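Local coordinates for group B streptococcal R4 surface protein (Streptococcus agalactiae, PDB 6S5X) that is anchored to the bacterial cell wall and probably acts in infection, this chain being its most N-terminal Rib domain, with an immunoglobulin-like fold, at residues A[28-33]-A[75-80]. Sequence-based numbering, arbitrary orientation.
Sequences EDSIGN and VTVKVV
With chi1 -72°, S30 OG lies beside its own backbone N and opposite the carbonyl carbon, on a CB aimed at segment 75-80, and faces V75 CG2. V75, with chi1 -55°, holds CG2 between its backbone N and carbonyl carbon and sends CG1 opposite the latter, placing the two methyls side by side against S30, CG1 at the carbonyl and CG2 at the side chain. CG2 of V75 rests against the serine side chain, 4.0 Å from S30 OG and 4.1 Å from S30 CB, while V75 CG1 approaches the backbone carbonyl, 3.7 Å from S30 O. Two residues on, the same face of the strand supplies V77, whose CG2 is a looser neighbour at 4.4 Å from S30 OG. The methyl contacts are van der Waals ones, and no direct hydrogen bond joins the segments. A water makes the polar link instead: S30 OG donates to it over 2.6 Å, and it donates in turn to T76 O at 2.9 Å, spanning a separation of 5.3 Å between S30 OG and T76 O. The arrangement belongs to the compact immunoglobulin-like fold of the Rib domain, where the 3-10 turn ending at S30, on the connection between strands 17-20 and 42-45, packs against the inward face of strand 70-80. That strand lies between 17-20 and 55-64 in the sheet; V75 and V77 make backbone bonds to A59 and K57, and K78 to Q17. S30 is buried, also touching V61 and F45, and its hydroxyl accepts a hydrogen bond from the side-chain amide Q17 NE2 while donating to the water, a pairing that probably fixes its rotation. A backbone bond with K15 ties down the turn on which S30 sits.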
ATOM      1  N   GLU A  28      -2.129   2.616   4.316  1.00  8.11           N
ATOM      2  CA  GLU A  28      -1.074   2.509   5.325  1.00 10.89           C
ATOM      3  C   GLU A  28      -1.065   1.142   6.011  1.00 10.35           C
ATOM      4  O   GLU A  28      -0.012   0.650   6.417  1.00 13.62           O
ATOM      5  CB  GLU A  28      -1.236   3.604   6.390  1.00 17.83           C
ATOM      6  CG  GLU A  28      -0.852   5.023   5.927  1.00 21.21           C
ATOM      7  CD  GLU A  28      -1.937   5.760   5.169  1.00111.32           C
ATOM      8  OE1 GLU A  28      -3.030   5.206   4.982  1.00 15.33           O
ATOM      9  OE2 GLU A  28      -1.690   6.917   4.764  1.00 26.89           O
ATOM     10  N   ASP A  29      -2.223   0.515   6.160  1.00  8.25           N
ATOM     11  CA  ASP A  29      -2.308  -0.764   6.852  1.00 10.15           C
ATOM     12  C   ASP A  29      -1.909  -1.931   5.951  1.00 11.31           C
ATOM     13  O   ASP A  29      -1.931  -3.084   6.397  1.00 13.25           O
ATOM     14  CB  ASP A  29      -3.741  -0.919   7.396  1.00  9.24           C
ATOM     15  CG  ASP A  29      -4.040   0.046   8.568  1.00 19.48           C
ATOM     16  OD1 ASP A  29      -3.093   0.432   9.307  1.00 21.74           O
ATOM     17  OD2 ASP A  29      -5.213   0.444   8.748  1.00 17.97           O
ATOM     18  N   SER A  30      -1.600  -1.655   4.686  1.00  7.75           N
ATOM     19  CA  SER A  30      -1.088  -2.621   3.724  1.00  8.34           C
ATOM     20  C   SER A  30       0.419  -2.499   3.500  1.00 11.06           C
ATOM     21  O   SER A  30       0.943  -3.111   2.570  1.00  9.87           O
ATOM     22  CB  SER A  30      -1.819  -2.459   2.392  1.00  7.33           C
ATOM     23  OG  SER A  30      -3.162  -2.927   2.487  1.00 13.14           O
ATOM     24  N   ILE A  31       1.110  -1.688   4.298  1.00  8.37           N
ATOM     25  CA  ILE A  31       2.557  -1.531   4.210  1.00  9.90           C
ATOM     26  C   ILE A  31       3.153  -1.929   5.543  1.00 12.23           C
ATOM     27  O   ILE A  31       2.698  -1.459   6.588  1.00 12.88           O
ATOM     28  CB  ILE A  31       2.955  -0.089   3.843  1.00  8.32           C
ATOM     29  CG1 ILE A  31       2.401   0.227   2.465  1.00 11.96           C
ATOM     30  CG2 ILE A  31       4.481   0.047   3.905  1.00  8.58           C
ATOM     31  CD1 ILE A  31       3.002  -0.634   1.387  1.00 11.55           C
ATOM     32  N   GLY A  32       4.168  -2.800   5.518  1.00  8.66           N
ATOM     33  CA  GLY A  32       4.699  -3.328   6.758  1.00 13.20           C
ATOM     34  C   GLY A  32       5.858  -2.550   7.350  1.00 17.67           C
ATOM     35  O   GLY A  32       6.280  -2.829   8.476  1.00 14.77           O
ATOM     36  N   ASN A  33       6.422  -1.598   6.620  1.00 10.79           N
ATOM     37  CA  ASN A  33       7.616  -0.894   7.094  1.00  8.61           C
ATOM     38  C   ASN A  33       7.538   0.597   6.801  1.00  9.55           C
ATOM     39  O   ASN A  33       8.534   1.237   6.439  1.00  9.74           O
ATOM     40  CB  ASN A  33       8.884  -1.491   6.479  1.00  8.66           C
ATOM     41  CG  ASN A  33       8.898  -1.443   4.958  1.00  8.25           C
ATOM     42  OD1 ASN A  33       7.856  -1.442   4.297  1.00  9.01           O
ATOM     43  ND2 ASN A  33      10.117  -1.433   4.390  1.00  9.35           N
ATOM     44  N   VAL A  75      -0.692  -6.261  -3.026  1.00 11.13           N
ATOM     45  CA  VAL A  75      -1.190  -6.799  -1.765  1.00  9.80           C
ATOM     46  C   VAL A  75      -2.567  -7.425  -1.969  1.00 11.43           C
ATOM     47  O   VAL A  75      -3.167  -7.353  -3.037  1.00 14.05           O
ATOM     48  CB  VAL A  75      -1.275  -5.731  -0.647  1.00 12.84           C
ATOM     49  CG1 VAL A  75       0.069  -5.045  -0.465  1.00 19.21           C
ATOM     50  CG2 VAL A  75      -2.339  -4.717  -0.953  1.00 11.36           C
ATOM     51  N   THR A  76      -3.050  -8.051  -0.907  1.00 15.33           N
ATOM     52  CA  THR A  76      -4.372  -8.652  -0.851  1.00 16.95           C
ATOM     53  C   THR A  76      -5.131  -8.036   0.315  1.00 13.18           C
ATOM     54  O   THR A  76      -4.603  -7.959   1.424  1.00 12.64           O
ATOM     55  CB  THR A  76      -4.288 -10.164  -0.635  1.00 17.91           C
ATOM     56  OG1 THR A  76      -3.577 -10.778  -1.711  1.00 22.95           O
ATOM     57  CG2 THR A  76      -5.693 -10.739  -0.576  1.00 20.14           C
ATOM     58  N   VAL A  77      -6.367  -7.614   0.075  1.00 11.93           N
ATOM     59  CA  VAL A  77      -7.258  -7.227   1.156  1.00  9.09           C
ATOM     60  C   VAL A  77      -8.304  -8.318   1.288  1.00 13.72           C
ATOM     61  O   VAL A  77      -9.113  -8.515   0.371  1.00 11.46           O
ATOM     62  CB  VAL A  77      -7.909  -5.870   0.905  1.00 11.28           C
ATOM     63  CG1 VAL A  77      -8.882  -5.559   2.005  1.00 13.52           C
ATOM     64  CG2 VAL A  77      -6.841  -4.782   0.866  1.00 13.71           C
ATOM     65  N   LYS A  78      -8.299  -9.027   2.416  1.00 16.17           N
ATOM     66  CA  LYS A  78      -9.268 -10.096   2.640  1.00 12.55           C
ATOM     67  C   LYS A  78     -10.509  -9.496   3.289  1.00 11.70           C
ATOM     68  O   LYS A  78     -10.412  -8.838   4.330  1.00 17.51           O
ATOM     69  CB  LYS A  78      -8.679 -11.203   3.509  1.00 19.45           C
ATOM     70  CG  LYS A  78      -9.642 -12.392   3.727  1.00 30.96           C
ATOM     71  CD  LYS A  78      -9.050 -13.470   4.645  1.00 28.99           C
ATOM     72  CE  LYS A  78     -10.035 -14.618   4.839  1.00 57.43           C
ATOM     73  NZ  LYS A  78      -9.541 -15.641   5.806  1.00 83.28           N
ATOM     74  N   VAL A  79     -11.658  -9.661   2.642  1.00 12.02           N
ATOM     75  CA  VAL A  79     -12.932  -9.150   3.143  1.00 10.98           C
ATOM     76  C   VAL A  79     -13.734 -10.330   3.655  1.00 14.73           C
ATOM     77  O   VAL A  79     -13.912 -11.324   2.942  1.00 14.43           O
ATOM     78  CB  VAL A  79     -13.718  -8.388   2.065  1.00 10.65           C
ATOM     79  CG1 VAL A  79     -14.985  -7.799   2.672  1.00 11.27           C
ATOM     80  CG2 VAL A  79     -12.825  -7.308   1.454  1.00 12.72           C
ATOM     81  N   VAL A  80     -14.190 -10.239   4.891  1.00 17.41           N
ATOM     82  CA  VAL A  80     -14.961 -11.316   5.501  1.00 18.82           C
ATOM     83  C   VAL A  80     -16.335 -10.794   5.892  1.00 20.61           C
ATOM     84  O   VAL A  80     -16.498  -9.636   6.285  1.00 14.92           O
ATOM     85  CB  VAL A  80     -14.244 -11.917   6.737  1.00 17.17           C
ATOM     86  CG1 VAL A  80     -12.863 -12.436   6.365  1.00 21.00           C
ATOM     87  CG2 VAL A  80     -14.130 -10.885   7.834  1.00 21.81           C
TER
HETATM   88  O   HOH W   1      -3.226  -5.533   2.209  1.00 13.21           O